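Local coordinates for protein endo-1,4-beta-xylanase (Uncultured bacterium, PDB 7AX7) that uses cobalt to remove acetyl groups from acetylated xylan, acting as the independently working carbohydrate esterase family 4 domain of a multidomain xylanase, at residues 23-27 and 28-32; 99-103 and 104-108; 135-138 and 139-143; 162-165 and 166-170. All coordinates share one frame; numbering follows the deposited sequence.

Interaction 1. Residues 23-27 and 28-32; sequences DILER and YGVKA
Leu25 meets the chain that follows its own helix with both methyl branches: CD1 lies 3.7 Å from Ala32 CB, and CD2 lies 4.0 Å from Val30 CG1. The Leu25 and Val30 side chains cross at about a right angle. At the neighbouring position, Ile24 and Tyr28, one helical turn apart, run side by side in the same direction, Ile24 CG2 reaching Tyr28 CD2 at 4.1 Å. The tyrosine ring also brings an edge to the backbone, its CD2 standing 3.4 Å from Ile24 O close to the plane of the ring. With Tyr28 CG anti to its own carbonyl carbon (chi1 -74°), the ring is carried back alongside the last helical turn. Arg27 flanks it, CD near CE2, the guanidinium plane turned 51° from the ring. These contacts are set by a Schellman motif that ends helix 16-28. Gly29 takes a positive phi of 64°, and Val30 N reaches back to Leu25 O at 2.9 Å in an almost straight bond. Gly29 N binds Glu26 O from above the carbonyl plane, whereas Tyr28 N still makes the ordinary helical bond to Ile24 O. The reversal brings Val30 beside Leu25 and starts the chain toward strand 33-36 of the parallel sheet. Farther out, Ile24 packs on Val162 and Leu165 of helix 159-174, and Tyr28 and Val30 both pack on Ile169. Arg51 forms salt bridges with Asp23 and Glu26, while Lys173 NZ donates a hydrogen bond to Tyr28 O.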
# COMPACT_ATOMS: atom_id res chain seq x y z
N ASP A 23 -4.53 8.94 -12.05
CA ASP A 23 -4.99 9.09 -13.43
C ASP A 23 -5.07 7.75 -14.13
O ASP A 23 -6.04 7.45 -14.82
CB ASP A 23 -4.06 10.03 -14.20
CG ASP A 23 -4.17 11.48 -13.76
OD1 ASP A 23 -5.14 11.83 -13.04
OD2 ASP A 23 -3.28 12.27 -14.13
N ILE A 24 -4.04 6.91 -13.93
CA ILE A 24 -3.99 5.61 -14.59
C ILE A 24 -5.01 4.65 -13.97
O ILE A 24 -5.75 3.96 -14.68
CB ILE A 24 -2.56 5.05 -14.53
CG1 ILE A 24 -1.62 5.89 -15.40
CG2 ILE A 24 -2.54 3.56 -14.90
CD1 ILE A 24 -0.14 5.72 -15.04
N LEU A 25 -5.06 4.59 -12.64
CA LEU A 25 -6.05 3.75 -11.98
C LEU A 25 -7.46 4.13 -12.42
O LEU A 25 -8.29 3.26 -12.70
CB LEU A 25 -5.92 3.85 -10.46
CG LEU A 25 -4.60 3.38 -9.83
CD1 LEU A 25 -4.65 3.61 -8.32
CD2 LEU A 25 -4.31 1.91 -10.14
N GLU A 26 -7.75 5.43 -12.51
CA GLU A 26 -9.08 5.86 -12.95
C GLU A 26 -9.35 5.43 -14.38
O GLU A 26 -10.45 4.97 -14.71
CB GLU A 26 -9.21 7.37 -12.81
CG GLU A 26 -10.57 7.93 -13.23
CD GLU A 26 -10.67 9.44 -13.02
OE1 GLU A 26 -9.61 10.12 -13.07
OE2 GLU A 26 -11.79 9.96 -12.79
N ARG A 27 -8.34 5.57 -15.26
CA ARG A 27 -8.52 5.22 -16.66
C ARG A 27 -8.94 3.77 -16.81
O ARG A 27 -9.82 3.45 -17.62
CB ARG A 27 -7.21 5.50 -17.42
CG ARG A 27 -7.20 5.23 -18.92
CD ARG A 27 -5.75 5.25 -19.46
NE ARG A 27 -5.00 6.39 -18.94
CZ ARG A 27 -3.68 6.45 -18.81
NH1 ARG A 27 -2.90 5.42 -19.15
NH2 ARG A 27 -3.13 7.55 -18.32
N TYR A 28 -8.34 2.86 -16.03
CA TYR A 28 -8.63 1.43 -16.09
C TYR A 28 -9.72 0.99 -15.11
O TYR A 28 -10.02 -0.21 -15.05
CB TYR A 28 -7.34 0.63 -15.83
CG TYR A 28 -6.38 0.64 -17.01
CD1 TYR A 28 -6.55 -0.25 -18.07
CD2 TYR A 28 -5.34 1.55 -17.07
CE1 TYR A 28 -5.67 -0.24 -19.16
CE2 TYR A 28 -4.46 1.58 -18.15
CZ TYR A 28 -4.63 0.69 -19.18
OH TYR A 28 -3.75 0.73 -20.25
N GLY A 29 -10.31 1.90 -14.35
CA GLY A 29 -11.35 1.50 -13.41
C GLY A 29 -10.85 0.57 -12.32
O GLY A 29 -11.56 -0.37 -11.93
N VAL A 30 -9.65 0.82 -11.81
CA VAL A 30 -8.98 -0.07 -10.88
C VAL A 30 -8.80 0.65 -9.55
O VAL A 30 -8.48 1.85 -9.52
CB VAL A 30 -7.62 -0.53 -11.45
CG1 VAL A 30 -6.79 -1.20 -10.38
CG2 VAL A 30 -7.84 -1.46 -12.64
N LYS A 31 -9.00 -0.06 -8.46
CA LYS A 31 -8.74 0.46 -7.12
C LYS A 31 -7.42 -0.09 -6.60
O LYS A 31 -6.96 -1.16 -7.01
CB LYS A 31 -9.88 0.11 -6.17
CG LYS A 31 -11.17 0.88 -6.47
CD LYS A 31 -12.34 0.38 -5.62
CE LYS A 31 -12.74 -1.04 -5.99
NZ LYS A 31 -13.89 -1.46 -5.15
N ALA A 32 -6.79 0.66 -5.70
CA ALA A 32 -5.53 0.27 -5.08
C ALA A 32 -5.55 0.70 -3.62
O ALA A 32 -6.49 1.34 -3.16
CB ALA A 32 -4.33 0.88 -5.81

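Interaction 2. Residues 99-103 and 104-108; sequences FRPPY and IAVNN. With ACT (acetate ion), chain C.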
# COMPACT_ATOMS: atom_id res chain seq x y z
N PHE A 99 -1.33 -1.71 8.35
CA PHE A 99 -0.03 -1.10 8.54
C PHE A 99 1.00 -1.83 7.69
O PHE A 99 0.99 -3.07 7.62
CB PHE A 99 0.38 -1.15 10.02
CG PHE A 99 1.83 -0.86 10.27
CD1 PHE A 99 2.34 0.42 10.11
CD2 PHE A 99 2.69 -1.86 10.72
CE1 PHE A 99 3.68 0.70 10.38
CE2 PHE A 99 4.03 -1.60 10.99
CZ PHE A 99 4.53 -0.31 10.81
N ARG A 100 1.87 -1.08 7.04
CA ARG A 100 3.04 -1.67 6.39
C ARG A 100 4.31 -1.07 6.97
O ARG A 100 4.47 0.16 6.94
CB ARG A 100 3.00 -1.49 4.88
CG ARG A 100 4.21 -2.08 4.17
CD ARG A 100 4.07 -1.85 2.68
NE ARG A 100 3.39 -2.94 2.01
CZ ARG A 100 2.62 -2.80 0.93
NH1 ARG A 100 2.41 -1.61 0.40
NH2 ARG A 100 2.05 -3.87 0.40
N PRO A 101 5.21 -1.88 7.52
CA PRO A 101 6.39 -1.33 8.21
C PRO A 101 7.36 -0.70 7.23
O PRO A 101 7.67 -1.28 6.18
CB PRO A 101 7.00 -2.57 8.89
CG PRO A 101 6.49 -3.73 8.11
CD PRO A 101 5.10 -3.34 7.66
N PRO A 102 7.88 0.49 7.55
CA PRO A 102 8.92 1.09 6.70
C PRO A 102 10.11 0.16 6.55
O PRO A 102 10.57 -0.44 7.53
CB PRO A 102 9.30 2.37 7.46
CG PRO A 102 8.08 2.69 8.31
CD PRO A 102 7.53 1.34 8.70
N TYR A 103 10.60 0.04 5.32
CA TYR A 103 11.72 -0.83 4.97
C TYR A 103 11.43 -2.30 5.23
O TYR A 103 12.34 -3.13 5.17
CB TYR A 103 13.00 -0.41 5.70
CG TYR A 103 13.21 1.09 5.59
CD1 TYR A 103 13.64 1.66 4.39
CD2 TYR A 103 12.92 1.93 6.65
CE1 TYR A 103 13.80 3.03 4.27
CE2 TYR A 103 13.09 3.30 6.55
CZ TYR A 103 13.52 3.85 5.35
OH TYR A 103 13.68 5.21 5.24
N ILE A 104 10.17 -2.65 5.51
CA ILE A 104 9.83 -3.99 5.97
C ILE A 104 10.80 -4.37 7.08
O ILE A 104 11.29 -5.50 7.13
CB ILE A 104 9.86 -5.00 4.81
CG1 ILE A 104 9.20 -4.43 3.56
CG2 ILE A 104 9.17 -6.30 5.23
CD1 ILE A 104 7.69 -4.21 3.69
N ALA A 105 11.11 -3.42 7.95
CA ALA A 105 11.92 -3.68 9.14
C ALA A 105 10.97 -3.84 10.32
O ALA A 105 10.29 -2.88 10.72
CB ALA A 105 12.92 -2.56 9.38
N VAL A 106 10.91 -5.05 10.88
CA VAL A 106 9.99 -5.38 11.96
C VAL A 106 10.73 -6.20 13.01
O VAL A 106 11.54 -7.06 12.68
CB VAL A 106 8.77 -6.17 11.44
CG1 VAL A 106 8.19 -5.50 10.21
CG2 VAL A 106 9.17 -7.58 11.13
N ASN A 107 10.43 -5.93 14.29
CA ASN A 107 10.97 -6.67 15.42
C ASN A 107 9.85 -6.95 16.43
O ASN A 107 8.69 -6.56 16.22
CB ASN A 107 12.14 -5.91 16.08
CG ASN A 107 11.71 -4.60 16.72
OD1 ASN A 107 10.55 -4.20 16.63
ND2 ASN A 107 12.65 -3.91 17.37
N ASN A 108 10.19 -7.61 17.54
CA ASN A 108 9.18 -7.96 18.54
C ASN A 108 8.48 -6.72 19.08
O ASN A 108 7.26 -6.72 19.29
CB ASN A 108 9.81 -8.73 19.71
CG ASN A 108 10.33 -10.10 19.31
OD1 ASN A 108 11.21 -10.64 19.98
ND2 ASN A 108 9.80 -10.66 18.23
C ACT C . 8.86 0.59 2.19
O ACT C . 8.06 1.13 1.38
OXT ACT C . 9.51 1.12 3.13
CH3 ACT C . 9.05 -0.95 2.00
O HOH W 1 10.15 -0.21 10.32
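The loop that carries the side chain of Pro102 to about 5 Å from the bound cobalt is pinned by two overlapping beta turns, the first of type II and the second of the I'/III' class, in which residues 104-106 fold back on the two prolines. Ile104 N closes the first on Pro101 O at 2.9 Å and Ala105 N the second on Pro102 O at 3.1 Å, each donor lying above the carbonyl plane. Tyr103 and Ile104 both take positive phi, as the corners of such a second turn do. A water spans it, donating to Pro102 O and to Ala105 O. Beside the turns the packing is tight: Val106 CG1 lies 3.2 Å from Pro101 CG, closer than usual carbon contact. Ile104 CD1 lies 4.1 Å from Arg100 CG. The guanidinium of that arginine is engaged elsewhere, by Asp11, Thr9 and Gln120, with a cation-pi contact to Phe35. Tyr103 N, at the corner shared by the two turns, donates to acetate OXT at 2.7 Å and 165°. The ion probably came from the crystallisation liquor, yet acetate is also the product of deacetylation. Tyr103 packs edge-to-face on metal ligand His66, and Arg100 O bonds to metal ligand His62. Residues 100-103 match the Arg-Pro-Pro-Tyr motif that walls the active-site groove in carbohydrate esterase family 4; as in related deacetylases, the Tyr103 N-H probably contributes to the oxyanion hole.

Interaction 3. Residues 135-138 and 139-143; sequences QRVN and NALGA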
# COMPACT_ATOMS: atom_id res chain seq x y z
N GLN A 135 11.53 -3.84 -16.35
CA GLN A 135 11.77 -4.72 -15.21
C GLN A 135 10.63 -4.62 -14.21
O GLN A 135 10.17 -5.63 -13.66
CB GLN A 135 13.10 -4.37 -14.53
CG GLN A 135 14.35 -4.84 -15.27
CD GLN A 135 15.64 -4.47 -14.54
OE1 GLN A 135 15.94 -3.29 -14.35
NE2 GLN A 135 16.39 -5.48 -14.12
N ARG A 136 10.15 -3.40 -13.95
CA ARG A 136 9.03 -3.21 -13.03
C ARG A 136 7.79 -3.94 -13.54
O ARG A 136 7.12 -4.65 -12.78
CB ARG A 136 8.76 -1.71 -12.83
CG ARG A 136 9.91 -1.02 -12.10
CD ARG A 136 9.80 0.49 -12.09
NE ARG A 136 11.08 1.06 -11.65
CZ ARG A 136 11.22 2.13 -10.88
NH1 ARG A 136 10.15 2.78 -10.42
NH2 ARG A 136 12.44 2.55 -10.55
N VAL A 137 7.48 -3.78 -14.83
CA VAL A 137 6.35 -4.49 -15.43
C VAL A 137 6.49 -5.99 -15.20
O VAL A 137 5.58 -6.64 -14.68
CB VAL A 137 6.26 -4.16 -16.93
CG1 VAL A 137 5.29 -5.10 -17.64
CG2 VAL A 137 5.87 -2.68 -17.16
N ASN A 138 7.65 -6.55 -15.57
CA ASN A 138 7.80 -8.00 -15.52
C ASN A 138 7.81 -8.52 -14.08
O ASN A 138 7.27 -9.59 -13.80
CB ASN A 138 9.07 -8.43 -16.26
CG ASN A 138 8.98 -8.16 -17.76
OD1 ASN A 138 7.88 -8.07 -18.31
ND2 ASN A 138 10.12 -8.03 -18.41
N ASN A 139 8.39 -7.76 -13.15
CA ASN A 139 8.38 -8.19 -11.76
C ASN A 139 6.95 -8.23 -11.21
O ASN A 139 6.59 -9.16 -10.48
CB ASN A 139 9.26 -7.27 -10.91
CG ASN A 139 10.74 -7.44 -11.22
OD1 ASN A 139 11.14 -8.40 -11.89
ND2 ASN A 139 11.57 -6.52 -10.73
N ALA A 140 6.13 -7.25 -11.56
CA ALA A 140 4.74 -7.24 -11.10
C ALA A 140 3.96 -8.40 -11.71
O ALA A 140 3.21 -9.09 -11.01
CB ALA A 140 4.08 -5.90 -11.43
N LEU A 141 4.11 -8.62 -13.02
CA LEU A 141 3.39 -9.71 -13.68
C LEU A 141 3.85 -11.07 -13.16
O LEU A 141 3.04 -11.99 -13.05
CB LEU A 141 3.58 -9.62 -15.19
CG LEU A 141 2.93 -8.41 -15.86
CD1 LEU A 141 3.23 -8.36 -17.35
CD2 LEU A 141 1.44 -8.42 -15.62
N GLY A 142 5.14 -11.21 -12.84
CA GLY A 142 5.64 -12.46 -12.33
C GLY A 142 5.30 -12.72 -10.88
O GLY A 142 5.36 -13.86 -10.43
N ALA A 143 4.95 -11.67 -10.13
CA ALA A 143 4.58 -11.84 -8.73
C ALA A 143 3.11 -12.18 -8.54
O ALA A 143 2.72 -12.65 -7.47
CB ALA A 143 4.91 -10.57 -7.95
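Val137 and Leu141 lie side by side one helical turn apart and point the same way, CG1 of the valine meeting CD1 of the leucine at 3.9 Å. Leu141 CG is anti to its carbonyl carbon (chi1 -67°), which folds the branch back over the preceding turn and sets CG 3.4 Å from Val137 O. Asn139 leans back in the same sense, its amide carbon CG only 3.1 Å from Gln135 O. The amide nitrogen is badly angled for Gln135 O; Asn139 ND2 donates to Ile124 O, outside the helix, instead. Both pairs belong to helix 133-143, the connection of the beta-alpha-beta unit between strands 118-123 and 148-153. Its backbone is regular, with Asn139 N bonded to Gln135 O at 2.8 Å and the i to i+4 pattern continuing through Gly142 N. Arg136 extends away from this turn, with NH1 bonded to Thr161 OG1 and Asn158 OD1 and NE to Thr131 O. Val137 and Ala140 pack on helix 159-174. The chemistry thus divides the work: the hydrocarbon of Val137 and Ala140 fits the helix to its neighbour, the buried arginine, gripped by several oxygen acceptors, ties it both to helix 159-174 and to the loops, and the Asn139 amide adds a further tie to Ile124.

Interaction 4. Residues 162-165 and 166-170; sequences VQAL and PQIIE
Helix 159-174 is kinked at Pro166, where the N atoms of residues 166 and 167 make no bond to the turn before, and the regular i to i+4 pattern resumes with Ile168 N to Ala164 O at 3.3 Å and Ile169 N to Leu165 O at 3.0 Å. This proline kink lies within a helix that packs against strand 4-11 of the parallel sheet and is flanked by helices 16-28 and 133-143. The proline ring sits where an N-H would have been, its CD 3.3 Å from Val162 O. Leu165 holds CG anti to its backbone N (chi1 -172°), which brings the branch over the next turn: CG lies 3.9 Å from Ile169 CD1. The two side chains meet at a slant and pack together on the sheet, Leu165 on Phe10 and Ile169 on Leu8. On another side of the helix, Ala164 CB touches Ile168 CD1 at 4.1 Å, next to Arg136, Val137 and Ala140 of helix 133-143. A water bridges the opened turn, accepting from Gln167 N and close to the side-chain OE1 of the same residue, whose NE2 binds Gln134. That water also lies 2.6 Å from Gln163 O, to which it can donate.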
# COMPACT_ATOMS: atom_id res chain seq x y z
N VAL A 162 5.13 4.93 -12.65
CA VAL A 162 4.03 5.49 -13.42
C VAL A 162 4.06 4.97 -14.86
O VAL A 162 3.03 4.57 -15.42
CB VAL A 162 4.07 7.03 -13.37
CG1 VAL A 162 3.01 7.61 -14.29
CG2 VAL A 162 3.87 7.51 -11.92
N GLN A 163 5.25 4.96 -15.48
CA GLN A 163 5.36 4.44 -16.84
C GLN A 163 4.99 2.96 -16.89
O GLN A 163 4.37 2.50 -17.86
CB GLN A 163 6.77 4.65 -17.38
CG GLN A 163 7.12 6.09 -17.66
CD GLN A 163 8.61 6.26 -17.99
OE1 GLN A 163 9.47 6.24 -17.10
NE2 GLN A 163 8.91 6.42 -19.27
N ALA A 164 5.36 2.20 -15.86
CA ALA A 164 5.14 0.76 -15.85
C ALA A 164 3.69 0.39 -15.60
O ALA A 164 3.24 -0.66 -16.06
CB ALA A 164 6.03 0.11 -14.78
N LEU A 165 2.94 1.22 -14.87
CA LEU A 165 1.64 0.80 -14.37
C LEU A 165 0.64 0.41 -15.47
O LEU A 165 -0.10 -0.57 -15.28
CB LEU A 165 1.07 1.90 -13.46
CG LEU A 165 -0.20 1.54 -12.70
CD1 LEU A 165 0.01 0.31 -11.81
CD2 LEU A 165 -0.68 2.72 -11.87
N PRO A 166 0.54 1.10 -16.62
CA PRO A 166 -0.46 0.67 -17.61
C PRO A 166 -0.25 -0.75 -18.10
O PRO A 166 -1.23 -1.50 -18.19
CB PRO A 166 -0.32 1.72 -18.72
CG PRO A 166 0.07 2.97 -17.96
CD PRO A 166 1.08 2.43 -16.95
N GLN A 167 0.99 -1.15 -18.42
CA GLN A 167 1.24 -2.53 -18.83
C GLN A 167 0.89 -3.51 -17.72
O GLN A 167 0.40 -4.61 -17.99
CB GLN A 167 2.71 -2.73 -19.23
CG GLN A 167 3.14 -2.11 -20.55
CD GLN A 167 4.66 -2.17 -20.77
OE1 GLN A 167 5.36 -1.17 -20.59
NE2 GLN A 167 5.16 -3.35 -21.14
N ILE A 168 1.18 -3.15 -16.47
CA ILE A 168 0.89 -4.04 -15.36
C ILE A 168 -0.61 -4.31 -15.27
O ILE A 168 -1.05 -5.46 -15.18
CB ILE A 168 1.44 -3.47 -14.04
CG1 ILE A 168 2.98 -3.45 -14.06
CG2 ILE A 168 0.92 -4.32 -12.83
CD1 ILE A 168 3.61 -2.64 -12.91
N ILE A 169 -1.42 -3.25 -15.30
CA ILE A 169 -2.87 -3.42 -15.17
C ILE A 169 -3.42 -4.20 -16.36
O ILE A 169 -4.13 -5.20 -16.21
CB ILE A 169 -3.57 -2.06 -15.02
CG1 ILE A 169 -3.21 -1.41 -13.68
CG2 ILE A 169 -5.10 -2.20 -15.19
CD1 ILE A 169 -3.63 0.02 -13.59
N GLU A 170 -3.09 -3.74 -17.57
CA GLU A 170 -3.56 -4.41 -18.78
C GLU A 170 -3.17 -5.88 -18.77
O GLU A 170 -3.97 -6.74 -19.17
CB GLU A 170 -2.98 -3.71 -20.01
CG GLU A 170 -3.50 -4.24 -21.33
CD GLU A 170 -2.60 -3.89 -22.49
OE1 GLU A 170 -2.55 -2.70 -22.86
OE2 GLU A 170 -1.93 -4.80 -23.01
O HOH W 2 3.16 0.61 -19.15

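In the fold
Along the chain the four contacts come in numerical order, without overlap, and all belong to the NodB homology region with its parallel sheet. Interactions 1, 3 and 4 gather on neighbouring helices. Interaction 4, on helix 159-174, is central: its centre lies 10 Å from that of interaction 1 and 10 Å from that of interaction 3, and it touches both, whereas the nearest atoms of interactions 1 and 3 stay about 11 Å apart. Interaction 2 stands alone near the cobalt, across the chain's centre from interactions 1 and 4, its centre 28 and 27 Å from theirs. Helix packing and metal-site loop thus do not touch, though interaction 2 comes within about 9 Å (nearest atoms) of interaction 1.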